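TRNA endonuclease VMS1 (Saccharomyces cerevisiae, PDB 5WHG) cleaves polypeptidyl-tRNAs as an endonuclease downstream of ribosome-associated quality control, releasing incompletely synthesized polypeptides for degradation. Local coordinates at the zinc ion site. Coordinates in Å, arbitrary orientation; residue numbers count along the deposited sequence, not the author numbering.

The zinc ion site. Residues 46, 48-49, 62, 65, 68. With ZN (zinc ion), chain B.
A C2H2-type zinc finger closes around the ion with two cysteines from a CxxC turn and two histidines from the segment that leads into and begins helix 66-76. Cys46 and Cys49 bring their sulfurs, probably thiolates, to the metal from opposite ends of the turn, with different first torsions. SG of Cys46 stands anti to its backbone N and lies 2.4 Å from ZN. SG of Cys49 is swung beside its own N, anti to the carbonyl carbon (chi1 -54°), and lies 2.3 Å from ZN. Between them Val48 turns its CG1 methyl towards the metal, 3.9 Å from ZN, as a nonpolar flank. Both histidines hold CG anti to the backbone N but present different nitrogens: His68 binds through ND1, the ring nitrogen nearer the backbone, at 1.9 Å from ZN, and His62 reaches in with the far nitrogen NE2, 2.6 Å from ZN. The ligands seen are spread irregularly, opening to 141° between His68 ND1 and Cys49 SG and narrowing to 88° between the two sulfurs and equally between Cys49 SG and His62 NE2; at 2.7 Å resolution this carries little weight, and further ligands could be unseen. Thr65, at the N-cap of helix 66-76, is a second-shell residue: its hydroxyl OG1 accepts a bent hydrogen bond from His62 ND1 at 2.9 Å, close to the imidazole plane, which with the zinc bond probably helps set the ring's rotation. The same OG1 accepts the backbone N-H of His68 at 3.3 Å, nearly straight, tying the helix start to the His62 ring. An alanine in place of His62 would remove both the zinc-binding NE2 and the donor to Thr65, and would probably loosen the metal and the helix start together. The ion thus pins the CxxC loop against the first turn of helix 66-76, in a small finger set apart from the larger body containing the VLRF1 region.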
loop_
_atom_site.group_PDB
_atom_site.type_symbol
_atom_site.label_atom_id
_atom_site.label_comp_id
_atom_site.label_asym_id
_atom_site.label_seq_id
_atom_site.Cartn_x
_atom_site.Cartn_y
_atom_site.Cartn_z
ATOM N N CYS A 46 16.423 -14.332 7.769
ATOM C CA CYS A 46 16.357 -13.066 7.047
ATOM C C CYS A 46 17.249 -13.041 5.813
ATOM O O CYS A 46 18.468 -13.183 5.903
ATOM C CB CYS A 46 16.744 -11.899 7.936
ATOM S SG CYS A 46 16.786 -10.388 6.962
ATOM N N VAL A 48 17.557 -10.500 3.485
ATOM C CA VAL A 48 18.169 -9.222 3.138
ATOM C C VAL A 48 19.334 -8.874 4.058
ATOM O O VAL A 48 20.143 -8.005 3.718
ATOM C CB VAL A 48 17.106 -8.110 3.149
ATOM C CG1 VAL A 48 16.746 -7.728 4.562
ATOM C CG2 VAL A 48 17.596 -6.912 2.381
ATOM N N CYS A 49 19.454 -9.544 5.205
ATOM C CA CYS A 49 20.573 -9.352 6.116
ATOM C C CYS A 49 21.587 -10.482 6.065
ATOM O O CYS A 49 22.670 -10.332 6.636
ATOM C CB CYS A 49 20.072 -9.211 7.559
ATOM S SG CYS A 49 18.817 -7.930 7.809
ATOM N N HIS A 62 13.706 -10.397 15.121
ATOM C CA HIS A 62 14.496 -9.526 14.255
ATOM C C HIS A 62 13.674 -9.084 13.056
ATOM O O HIS A 62 13.920 -9.514 11.942
ATOM C CB HIS A 62 15.777 -10.242 13.797
ATOM C CG HIS A 62 16.468 -9.586 12.637
ATOM N ND1 HIS A 62 16.774 -8.243 12.612
ATOM C CD2 HIS A 62 16.877 -10.087 11.446
ATOM C CE1 HIS A 62 17.363 -7.949 11.465
ATOM N NE2 HIS A 62 17.432 -9.049 10.738
ATOM N N THR A 65 13.477 -4.595 14.443
ATOM C CA THR A 65 14.756 -3.952 14.711
ATOM C C THR A 65 15.039 -2.884 13.663
ATOM O O THR A 65 14.686 -3.035 12.490
ATOM C CB THR A 65 15.886 -4.984 14.710
ATOM O OG1 THR A 65 16.063 -5.491 13.384
ATOM C CG2 THR A 65 15.563 -6.141 15.636
ATOM N N HIS A 68 17.209 -4.398 10.539
ATOM C CA HIS A 68 16.453 -4.960 9.428
ATOM C C HIS A 68 15.833 -3.882 8.548
ATOM O O HIS A 68 15.743 -4.052 7.329
ATOM C CB HIS A 68 15.359 -5.888 9.951
ATOM C CG HIS A 68 14.529 -6.513 8.870
ATOM N ND1 HIS A 68 14.873 -7.701 8.259
ATOM C CD2 HIS A 68 13.376 -6.108 8.284
ATOM C CE1 HIS A 68 13.967 -8.001 7.346
ATOM N NE2 HIS A 68 13.047 -7.050 7.340
HETATM ZN ZN ZN B . 16.608 -8.431 8.354
#